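Long-range contacts in polysialic acid O-acetyltransferase (Escherichia coli, PDB 3JQY), which transfers acetyl groups from acetyl-CoA to O7 or O9 of the sialic acid units of the polysialic acid capsule: residues I78-N84 and I98-S104; I88-I94 and I108-I114; I129-I135 and I166-V172. All coordinates share one frame; numbering follows the deposited sequence. Where two conformers were deposited one is given.

Contact 1 (I78-N84 and I98-S104); sequences IFRGDNN and IVATKGS
Strand 78-80 runs alongside strand 98-101, their axes 4.8 Å apart at 16°, and the backbone bonds between them follow the regular parallel pattern. Ile78 N donates to Ile98 O and Ile78 O accepts from Ala100 N; Ala100 O then receives Arg80 N at 2.9 Å, and Arg80 O receives Lys102 N at 2.7 Å. Val99 CA, Phe79 CA and Thr101 CA add weaker C-H...O contacts to Ile78 O, Ala100 O and Arg80 O, respectively.

The polar centre of the contact is the side-chain amide of Asn84, which lies inthe turn after the neighbouring strand. Its OD1 accepts Ser104 N at 2.7 Å in a nearly straight bond, while Gly103 N, 2.8 Å from Asn84 OD1, makes only a weak, bent one. The other end of the amide turns back on its own segment: Asn84 ND2 donates to Arg80 O from well above the carbonyl plane, so this oxygen has two donors. On the next coil Ser104 OG donates in a similar way to Thr101 O.

Apolar packing differs between the faces. On one, the Asn84 CB meets the rim of the Phe79 ring in its plane, and Ala100 CB lies 3.8 Å from Asn84 CB; Phe57 meets the Phe79 ring from the preceding coil. On the other, the extended Arg80 chain, with CG anti to its carbonyl carbon (chi1 -57°), crosses Thr101 and Val99, bringing NE to 3.6 Å from Val99 CG1. Ile78 CG2 lies over the centre of one guanidinium face.

Gly81 and Gly103 have backbone angles at which a side chain would jam against the preceding carbonyl oxygen. Equivalent parallel strands and turns stacked at one-strand spacing are those of a left-handed parallel beta-helix, the fold of hexapeptide-repeat acyltransferases.

Contact 2 (I88-I94 and I108-I114); sequences IHKNSKI and IGRRTTI
Ile88 pairs in parallel with Ile108, and beyond them two type II turns, His89 to Ser92 and Gly109 to Thr112, lie one over the other before the backbones bridge again at Lys93 and Thr113. His89 N donates to Ile108 O at 2.9 Å, Arg111 N reaches Lys90 O between the turns, and Lys93 N bonds to Thr112 O. The His89 ring closes a second bond on Ile108 O: with CG anti to the carbonyl carbon (chi1 -77°), ND1 comes to 3.1 Å from that oxygen, from above the carbonyl plane and at a bent 136°.

Such stacked turns form a corner of the left-handed beta-helix, and the isoleucines beside them fill its interior. Ile94 CD1 and Ile108 CD1 approach to 3.2 Å, tighter than usual van der Waals contact, as the two chains cross; Ile114 instead lies alongside Ile94, CD1 to CD1 at 3.8 Å.

Outside the corner, Arg110 runs beside Lys90 in the same direction, its CD 3.8 Å from Lys90 CG, and its CG packs on His89 CB. Arg111 folds back so that Arg110 CB sits over one guanidinium face. A water in that guanidinium plane accepts from Arg111 NH1 and, weakly, from Asn91 ND2, while Arg111 NE forms a salt bridge with Asp132 of the next coil.

Contact 3 (I129-I135 and I166-V172); sequences IGHDCMI and ISSYVWV
Met134 and Trp171 sit on adjacent coils of the left-handed beta-helix, where segments 129-135 and 166-172 stack as successive corners although 30 residues lie between them. Parallel backbone bonds flank the corner: Gly130 N to Ile166 O before it, Met134 N to Val170 O and Val172 N to Met134 O after it. At the bend, Tyr169 N donates to His131 O at 2.8 Å.

Side chains supply two further acceptors. Ser168 OG receives His131 N at 3.0 Å, and Cys133 SG receives Val170 N at 3.4 Å.

Inside the coil, Ile135 runs side by side with Val172, whose CG2 lies 3.6 Å from Ile135 CD1. On the outer side, Tyr169 stacks with Trp220 and Tyr238, while His147 of the third subunit, which as in related enzymes probably helps to bind acetyl-CoA, meets the Trp171 ring edge-to-face.

Met134 leaves the backbone with CG anti to N (chi1 -178°) and bends at its last torsion. This Met-aromatic pair makes a CH-pi contact, the methyl CE lying over the face of the Trp171 five-membered ring, 3.4 Å from its centroid and only 3° off the ring normal.

How the contacts relate
All three contacts join neighbouring coils of one beta-helix but differ in depth. Contact 3 is buried, with no exposed residue, whereas contacts 1 and 2 are partly buried and carry lysines and arginines on their outer side. Contacts 2 and 3 belong to the same row of corners, centres 10 Å apart, where Thr112 OG1 probably bonds to Gly130 O. Contact 1 lies at a different corner and meets contact 2 in the interior through Ile98 and Ile108. Beyond shared backbone bonding, contact 1 adds an asparagine amide, contact 2 histidine and arginine chains, contact 3 sulfur and aromatic groups. Contact 3 packs against the third subunit; contact 1 reaches the second only through a long, weak ion pair; no other chain touches contact 2.

Contact 1 (I78-N84 and I98-S104)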
loop_
_atom_site.group_PDB
_atom_site.type_symbol
_atom_site.label_atom_id
_atom_site.label_comp_id
_atom_site.label_asym_id
_atom_site.label_seq_id
_atom_site.Cartn_x
_atom_site.Cartn_y
_atom_site.Cartn_z
ATOM N N ILE B 78 20.225 -11.970 -1.921
ATOM C CA ILE B 78 20.112 -13.275 -2.554
ATOM C C ILE B 78 20.636 -13.201 -3.976
ATOM O O ILE B 78 20.238 -12.325 -4.747
ATOM C CB ILE B 78 18.659 -13.777 -2.570
ATOM C CG1 ILE B 78 18.118 -13.859 -1.145
ATOM C CG2 ILE B 78 18.582 -15.134 -3.272
ATOM C CD1 ILE B 78 16.655 -14.216 -1.065
ATOM N N PHE B 79 21.537 -14.117 -4.313
ATOM C CA PHE B 79 22.080 -14.213 -5.667
ATOM C C PHE B 79 21.464 -15.417 -6.372
ATOM O O PHE B 79 21.621 -16.550 -5.913
ATOM C CB PHE B 79 23.605 -14.376 -5.626
ATOM C CG PHE B 79 24.336 -13.136 -5.208
ATOM C CD1 PHE B 79 24.718 -12.953 -3.887
ATOM C CD2 PHE B 79 24.631 -12.149 -6.131
ATOM C CE1 PHE B 79 25.391 -11.808 -3.495
ATOM C CE2 PHE B 79 25.311 -10.998 -5.746
ATOM C CZ PHE B 79 25.688 -10.828 -4.431
ATOM N N ARG B 80 20.753 -15.170 -7.467
ATOM C CA ARG B 80 20.164 -16.253 -8.262
ATOM C C ARG B 80 20.888 -16.344 -9.598
ATOM O O ARG B 80 20.956 -15.375 -10.349
ATOM C CB ARG B 80 18.665 -16.019 -8.479
ATOM C CG ARG B 80 17.858 -15.879 -7.192
ATOM C CD ARG B 80 16.370 -16.022 -7.480
ATOM N NE ARG B 80 15.530 -15.492 -6.407
ATOM C CZ ARG B 80 15.291 -16.121 -5.263
ATOM N NH1 ARG B 80 15.839 -17.305 -5.023
ATOM N NH2 ARG B 80 14.511 -15.554 -4.352
ATOM N N GLY B 81 21.447 -17.507 -9.900
ATOM C CA GLY B 81 22.195 -17.632 -11.129
ATOM C C GLY B 81 23.590 -17.058 -10.972
ATOM O O GLY B 81 24.078 -16.897 -9.850
ATOM N N ASP B 82 24.214 -16.717 -12.095
ATOM C CA ASP B 82 25.653 -16.460 -12.133
ATOM C C ASP B 82 26.015 -15.030 -12.511
ATOM O O ASP B 82 25.219 -14.316 -13.128
ATOM C CB ASP B 82 26.322 -17.391 -13.155
ATOM C CG ASP B 82 25.930 -18.847 -12.981
ATOM O OD1 ASP B 82 25.535 -19.247 -11.867
ATOM O OD2 ASP B 82 26.026 -19.602 -13.973
ATOM N N ASN B 83 27.234 -14.635 -12.150
ATOM C CA ASN B 83 27.825 -13.395 -12.623
ATOM C C ASN B 83 27.075 -12.143 -12.183
ATOM O O ASN B 83 27.098 -11.125 -12.881
ATOM C CB ASN B 83 27.951 -13.422 -14.150
ATOM C CG ASN B 83 28.751 -14.615 -14.644
ATOM O OD1 ASN B 83 29.846 -14.883 -14.154
ATOM N ND2 ASN B 83 28.204 -15.338 -15.615
ATOM N N ASN B 84 26.399 -12.232 -11.042
ATOM C CA ASN B 84 25.771 -11.068 -10.418
ATOM C C ASN B 84 26.774 -10.291 -9.578
ATOM O O ASN B 84 27.787 -10.841 -9.146
ATOM C CB ASN B 84 24.617 -11.503 -9.504
ATOM C CG ASN B 84 23.523 -12.244 -10.250
ATOM O OD1 ASN B 84 22.751 -11.647 -10.989
ATOM N ND2 ASN B 84 23.440 -13.545 -10.031
ATOM N N ILE B 98 17.583 -7.561 -1.219
ATOM C CA ILE B 98 18.126 -7.319 -2.546
ATOM C C ILE B 98 18.290 -8.651 -3.260
ATOM O O ILE B 98 19.024 -9.516 -2.797
ATOM C CB ILE B 98 19.509 -6.645 -2.485
ATOM C CG1 ILE B 98 19.419 -5.278 -1.795
ATOM C CG2 ILE B 98 20.086 -6.506 -3.889
ATOM C CD1 ILE B 98 20.782 -4.622 -1.587
ATOM N N VAL B 99 17.605 -8.817 -4.385
ATOM C CA VAL B 99 17.737 -10.043 -5.165
ATOM C C VAL B 99 18.367 -9.724 -6.518
ATOM O O VAL B 99 17.794 -8.979 -7.317
ATOM C CB VAL B 99 16.376 -10.755 -5.335
ATOM C CG1 VAL B 99 16.540 -12.075 -6.093
ATOM C CG2 VAL B 99 15.737 -10.989 -3.965
ATOM N N ALA B 100 19.550 -10.292 -6.753
ATOM C CA ALA B 100 20.307 -10.092 -7.990
ATOM C C ALA B 100 20.252 -11.373 -8.805
ATOM O O ALA B 100 20.775 -12.406 -8.387
ATOM C CB ALA B 100 21.761 -9.716 -7.680
ATOM N N THR B 101 19.619 -11.299 -9.969
ATOM C CA THR B 101 19.218 -12.502 -10.692
ATOM C C THR B 101 19.799 -12.545 -12.093
ATOM O O THR B 101 19.673 -11.590 -12.863
ATOM C CB THR B 101 17.674 -12.576 -10.810
ATOM O OG1 THR B 101 17.090 -12.675 -9.506
ATOM C CG2 THR B 101 17.255 -13.777 -11.643
ATOM N N LYS B 102 20.440 -13.640 -12.412
ATOM C CA LYS B 102 20.907 -13.894 -13.746
ATOM C C LYS B 102 21.768 -12.837 -14.413
ATOM O O LYS B 102 21.559 -12.459 -15.543
ATOM C CB LYS B 102 19.748 -14.227 -14.636
ATOM C CG LYS B 102 19.127 -15.523 -14.302
ATOM C CD LYS B 102 17.795 -15.682 -14.969
ATOM C CE LYS B 102 17.378 -17.030 -14.891
ATOM N NZ LYS B 102 16.222 -17.229 -14.099
ATOM N N GLY B 103 22.767 -12.417 -13.684
ATOM C CA GLY B 103 23.735 -11.481 -14.223
ATOM C C GLY B 103 23.318 -10.037 -14.055
ATOM O O GLY B 103 23.491 -9.228 -14.964
ATOM N N SER B 104 22.768 -9.709 -12.888
ATOM C CA SER B 104 22.363 -8.340 -12.604
ATOM C C SER B 104 23.417 -7.625 -11.758
ATOM O O SER B 104 24.220 -8.264 -11.079
ATOM C CB SER B 104 21.019 -8.328 -11.872
ATOM O OG SER B 104 19.984 -8.844 -12.697
#

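Contact 2 (I88-I94 and I108-I114)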
loop_
_atom_site.group_PDB
_atom_site.type_symbol
_atom_site.label_atom_id
_atom_site.label_comp_id
_atom_site.label_asym_id
_atom_site.label_seq_id
_atom_site.Cartn_x
_atom_site.Cartn_y
_atom_site.Cartn_z
ATOM N N ILE B 88 27.783 -2.145 -2.085
ATOM C CA ILE B 88 27.195 -1.155 -1.201
ATOM C C ILE B 88 28.300 -0.245 -0.678
ATOM O O ILE B 88 29.192 -0.687 0.040
ATOM C CB ILE B 88 26.444 -1.830 -0.049
ATOM C CG1 ILE B 88 25.353 -2.753 -0.605
ATOM C CG2 ILE B 88 25.847 -0.786 0.890
ATOM C CD1 ILE B 88 24.547 -3.474 0.452
ATOM N N HIS B 89 28.236 1.027 -1.056
ATOM C CA HIS B 89 29.319 1.974 -0.772
ATOM C C HIS B 89 29.333 2.480 0.671
ATOM O O HIS B 89 28.326 2.429 1.374
ATOM C CB HIS B 89 29.237 3.176 -1.716
ATOM C CG HIS B 89 29.730 2.906 -3.104
ATOM N ND1 HIS B 89 29.046 2.114 -4.001
ATOM C CD2 HIS B 89 30.826 3.358 -3.762
ATOM C CE1 HIS B 89 29.706 2.077 -5.145
ATOM N NE2 HIS B 89 30.790 2.822 -5.026
ATOM N N LYS B 90 30.487 2.998 1.088
ATOM C CA LYS B 90 30.718 3.400 2.475
ATOM C C LYS B 90 29.705 4.391 3.036
ATOM O O LYS B 90 29.154 5.226 2.310
ATOM C CB LYS B 90 32.131 3.981 2.620
ATOM C CG LYS B 90 32.419 5.113 1.653
ATOM C CD LYS B 90 33.657 5.913 2.066
ATOM C CE LYS B 90 34.914 5.056 2.075
ATOM N NZ LYS B 90 36.123 5.846 2.467
ATOM N N ASN B 91 29.457 4.265 4.337
ATOM C CA ASN B 91 28.654 5.212 5.105
ATOM C C ASN B 91 27.169 5.217 4.761
ATOM O O ASN B 91 26.436 6.116 5.159
ATOM C CB ASN B 91 29.243 6.614 5.004
ATOM C CG ASN B 91 30.563 6.732 5.732
ATOM O OD1 ASN B 91 30.618 6.602 6.952
ATOM N ND2 ASN B 91 31.635 6.966 4.986
ATOM N N SER B 92 26.725 4.211 4.025
ATOM C CA SER B 92 25.310 4.056 3.724
ATOM C C SER B 92 24.623 3.283 4.846
ATOM O O SER B 92 25.281 2.674 5.688
ATOM C CB SER B 92 25.122 3.326 2.393
ATOM O OG SER B 92 25.804 2.083 2.404
ATOM N N LYS B 93 23.296 3.303 4.850
ATOM C CA LYS B 93 22.529 2.569 5.845
ATOM C C LYS B 93 21.451 1.803 5.106
ATOM O O LYS B 93 20.668 2.400 4.368
ATOM C CB LYS B 93 21.875 3.528 6.841
ATOM C CG LYS B 93 22.863 4.408 7.596
ATOM C CD LYS B 93 22.149 5.163 8.705
ATOM C CE LYS B 93 23.101 6.061 9.468
ATOM N NZ LYS B 93 22.395 6.755 10.582
ATOM N N ILE B 94 21.406 0.489 5.296
ATOM C CA ILE B 94 20.513 -0.332 4.484
ATOM C C ILE B 94 19.789 -1.411 5.281
ATOM O O ILE B 94 20.313 -1.954 6.265
ATOM C CB ILE B 94 21.266 -0.965 3.296
ATOM C CG1 ILE B 94 20.286 -1.679 2.360
ATOM C CG2 ILE B 94 22.346 -1.902 3.796
ATOM C CD1 ILE B 94 20.818 -1.908 0.968
ATOM N N ILE B 108 24.656 0.634 -4.631
ATOM C CA ILE B 108 24.098 1.634 -3.735
ATOM C C ILE B 108 25.215 2.579 -3.295
ATOM O O ILE B 108 26.218 2.144 -2.740
ATOM C CB ILE B 108 23.454 0.959 -2.529
ATOM C CG1 ILE B 108 22.314 0.041 -3.006
ATOM C CG2 ILE B 108 22.953 2.004 -1.534
ATOM C CD1 ILE B 108 21.682 -0.783 -1.912
ATOM N N GLY B 109 25.042 3.867 -3.569
ATOM C CA GLY B 109 26.102 4.846 -3.391
ATOM C C GLY B 109 26.384 5.255 -1.954
ATOM O O GLY B 109 25.732 4.798 -1.018
ATOM N N ARG B 110 27.357 6.146 -1.794
ATOM C CA ARG B 110 27.815 6.591 -0.482
ATOM C C ARG B 110 26.799 7.449 0.259
ATOM O O ARG B 110 26.111 8.275 -0.346
ATOM C CB ARG B 110 29.112 7.397 -0.641
ATOM C CG ARG B 110 30.252 6.597 -1.223
ATOM C CD ARG B 110 31.552 7.395 -1.198
ATOM N NE ARG B 110 31.623 8.365 -2.284
ATOM C CZ ARG B 110 32.160 8.114 -3.475
ATOM N NH1 ARG B 110 32.675 6.919 -3.736
ATOM N NH2 ARG B 110 32.185 9.058 -4.407
ATOM N N ARG B 111 26.728 7.257 1.576
ATOM C CA ARG B 111 25.911 8.095 2.449
ATOM C C ARG B 111 24.427 8.050 2.105
ATOM O O ARG B 111 23.681 8.973 2.418
ATOM C CB ARG B 111 26.410 9.548 2.427
ATOM C CG ARG B 111 27.882 9.695 2.818
ATOM C CD ARG B 111 28.392 11.111 2.582
ATOM N NE ARG B 111 28.206 11.538 1.195
ATOM C CZ ARG B 111 29.102 11.379 0.226
ATOM N NH1 ARG B 111 30.273 10.797 0.473
ATOM N NH2 ARG B 111 28.827 11.800 -1.000
ATOM N N THR B 112 23.999 6.972 1.466
ATOM C CA THR B 112 22.589 6.805 1.154
ATOM C C THR B 112 21.907 6.041 2.288
ATOM O O THR B 112 22.478 5.100 2.839
ATOM C CB THR B 112 22.423 6.073 -0.191
ATOM O OG1 THR B 112 22.605 7.015 -1.262
ATOM C CG2 THR B 112 21.050 5.418 -0.301
ATOM N N THR B 113 20.701 6.462 2.656
ATOM C CA THR B 113 19.948 5.783 3.707
ATOM C C THR B 113 18.712 5.115 3.134
ATOM O O THR B 113 18.025 5.682 2.285
ATOM C CB THR B 113 19.557 6.740 4.851
ATOM O OG1 THR B 113 18.693 7.775 4.356
ATOM C CG2 THR B 113 20.810 7.375 5.430
ATOM N N ILE B 114 18.450 3.895 3.588
ATOM C CA ILE B 114 17.357 3.101 3.042
ATOM C C ILE B 114 16.543 2.501 4.178
ATOM O O ILE B 114 17.080 1.822 5.059
ATOM C CB ILE B 114 17.889 1.975 2.138
ATOM C CG1 ILE B 114 18.588 2.571 0.906
ATOM C CG2 ILE B 114 16.766 1.025 1.763
ATOM C CD1 ILE B 114 19.455 1.584 0.130
HETATM O O HOH W 1 31.602 9.097 2.581
#

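Contact 3 (I129-I135 and I166-V172)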
loop_
_atom_site.group_PDB
_atom_site.type_symbol
_atom_site.label_atom_id
_atom_site.label_comp_id
_atom_site.label_asym_id
_atom_site.label_seq_id
_atom_site.Cartn_x
_atom_site.Cartn_y
_atom_site.Cartn_z
ATOM N N ILE B 129 21.474 3.077 -7.223
ATOM C CA ILE B 129 21.081 4.235 -6.423
ATOM C C ILE B 129 22.325 5.072 -6.187
ATOM O O ILE B 129 23.358 4.549 -5.787
ATOM C CB ILE B 129 20.482 3.825 -5.055
ATOM C CG1 ILE B 129 19.295 2.875 -5.261
ATOM C CG2 ILE B 129 20.057 5.061 -4.262
ATOM C CD1 ILE B 129 18.539 2.561 -3.994
ATOM N N GLY B 130 22.222 6.371 -6.440
ATOM C CA GLY B 130 23.360 7.270 -6.331
ATOM C C GLY B 130 23.768 7.561 -4.905
ATOM O O GLY B 130 23.244 6.972 -3.956
ATOM N N HIS B 131 24.710 8.479 -4.751
ATOM C CA HIS B 131 25.147 8.889 -3.427
ATOM C C HIS B 131 24.130 9.834 -2.820
ATOM O O HIS B 131 23.353 10.465 -3.535
ATOM C CB HIS B 131 26.503 9.598 -3.508
ATOM C CG HIS B 131 27.508 8.893 -4.362
ATOM N ND1 HIS B 131 28.064 7.681 -4.010
ATOM C CD2 HIS B 131 28.074 9.237 -5.543
ATOM C CE1 HIS B 131 28.918 7.303 -4.944
ATOM N NE2 HIS B 131 28.943 8.230 -5.886
ATOM N N ASP B 132 24.136 9.922 -1.494
ATOM C CA ASP B 132 23.361 10.927 -0.767
ATOM C C ASP B 132 21.856 10.859 -1.003
ATOM O O ASP B 132 21.167 11.882 -0.930
ATOM C CB ASP B 132 23.864 12.335 -1.100
ATOM C CG ASP B 132 25.305 12.538 -0.714
ATOM O OD1 ASP B 132 25.641 12.299 0.469
ATOM O OD2 ASP B 132 26.099 12.942 -1.592
ATOM N N CYS B 133 21.336 9.664 -1.261
ATOM C CA CYS B 133 19.887 9.507 -1.389
ATOM C C CYS B 133 19.208 9.242 -0.046
ATOM O O CYS B 133 19.826 8.731 0.895
ATOM C CB CYS B 133 19.527 8.397 -2.385
ATOM S SG CYS B 133 19.899 8.812 -4.109
ATOM N N MET B 134 17.937 9.618 0.033
ATOM C CA MET B 134 17.108 9.311 1.188
ATOM C C MET B 134 15.949 8.457 0.699
ATOM O O MET B 134 15.019 8.959 0.067
ATOM C CB MET B 134 16.588 10.596 1.844
ATOM C CG MET B 134 15.747 10.354 3.104
ATOM S SD MET B 134 15.468 11.874 4.048
ATOM C CE MET B 134 14.397 12.777 2.928
ATOM N N ILE B 135 16.036 7.156 0.957
ATOM C CA ILE B 135 15.001 6.215 0.554
ATOM C C ILE B 135 14.180 5.835 1.783
ATOM O O ILE B 135 14.706 5.247 2.732
ATOM C CB ILE B 135 15.622 4.943 -0.063
ATOM C CG1 ILE B 135 16.648 5.297 -1.154
ATOM C CG2 ILE B 135 14.537 4.004 -0.576
ATOM C CD1 ILE B 135 16.132 6.243 -2.217
ATOM N N ILE B 166 18.482 5.482 -10.102
ATOM C CA ILE B 166 18.189 6.605 -9.227
ATOM C C ILE B 166 19.459 7.435 -9.067
ATOM O O ILE B 166 20.460 6.956 -8.553
ATOM C CB ILE B 166 17.672 6.124 -7.858
ATOM C CG1 ILE B 166 16.459 5.208 -8.053
ATOM C CG2 ILE B 166 17.343 7.316 -6.956
ATOM C CD1 ILE B 166 15.980 4.542 -6.794
ATOM N N SER B 167 19.417 8.676 -9.543
ATOM C CA SER B 167 20.593 9.540 -9.484
ATOM C C SER B 167 20.964 9.895 -8.051
ATOM O O SER B 167 20.218 9.618 -7.115
ATOM C CB SER B 167 20.365 10.818 -10.293
ATOM O OG SER B 167 20.255 10.527 -11.677
ATOM N N SER B 168 22.118 10.531 -7.888
ATOM C CA SER B 168 22.518 11.011 -6.575
ATOM C C SER B 168 21.542 12.062 -6.069
ATOM O O SER B 168 20.954 12.814 -6.846
ATOM C CB SER B 168 23.939 11.585 -6.619
ATOM O OG SER B 168 24.883 10.558 -6.882
ATOM N N TYR B 169 21.378 12.098 -4.753
ATOM C CA TYR B 169 20.596 13.128 -4.077
ATOM C C TYR B 169 19.123 13.116 -4.500
ATOM O O TYR B 169 18.552 14.144 -4.876
ATOM C CB TYR B 169 21.228 14.521 -4.245
ATOM C CG TYR B 169 20.815 15.467 -3.141
ATOM C CD1 TYR B 169 21.161 15.203 -1.827
ATOM C CD2 TYR B 169 20.052 16.602 -3.407
ATOM C CE1 TYR B 169 20.777 16.041 -0.794
ATOM C CE2 TYR B 169 19.665 17.466 -2.368
ATOM C CZ TYR B 169 20.033 17.170 -1.067
ATOM O OH TYR B 169 19.660 17.993 -0.024
ATOM N N VAL B 170 18.522 11.935 -4.420
ATOM C CA VAL B 170 17.092 11.768 -4.642
ATOM C C VAL B 170 16.401 11.347 -3.351
ATOM O O VAL B 170 16.925 10.531 -2.596
ATOM C CB VAL B 170 16.817 10.728 -5.750
ATOM C CG1 VAL B 170 15.338 10.368 -5.803
ATOM C CG2 VAL B 170 17.283 11.280 -7.093
ATOM N N TRP B 171 15.224 11.918 -3.105
ATOM C CA TRP B 171 14.391 11.535 -1.971
ATOM C C TRP B 171 13.243 10.685 -2.500
ATOM O O TRP B 171 12.386 11.182 -3.245
ATOM C CB TRP B 171 13.871 12.787 -1.258
ATOM C CG TRP B 171 12.809 12.540 -0.200
ATOM C CD1 TRP B 171 12.489 11.354 0.389
ATOM C CD2 TRP B 171 11.959 13.528 0.401
ATOM N NE1 TRP B 171 11.480 11.534 1.314
ATOM C CE2 TRP B 171 11.142 12.864 1.342
ATOM C CE3 TRP B 171 11.808 14.907 0.229
ATOM C CZ2 TRP B 171 10.180 13.533 2.098
ATOM C CZ3 TRP B 171 10.859 15.572 0.991
ATOM C CH2 TRP B 171 10.056 14.884 1.911
ATOM N N VAL B 172 13.255 9.393 -2.176
ATOM C CA VAL B 172 12.133 8.533 -2.533
ATOM C C VAL B 172 11.270 8.330 -1.288
ATOM O O VAL B 172 11.739 7.854 -0.257
ATOM C CB VAL B 172 12.565 7.184 -3.131
ATOM C CG1 VAL B 172 11.333 6.358 -3.518
ATOM C CG2 VAL B 172 13.447 7.397 -4.365
#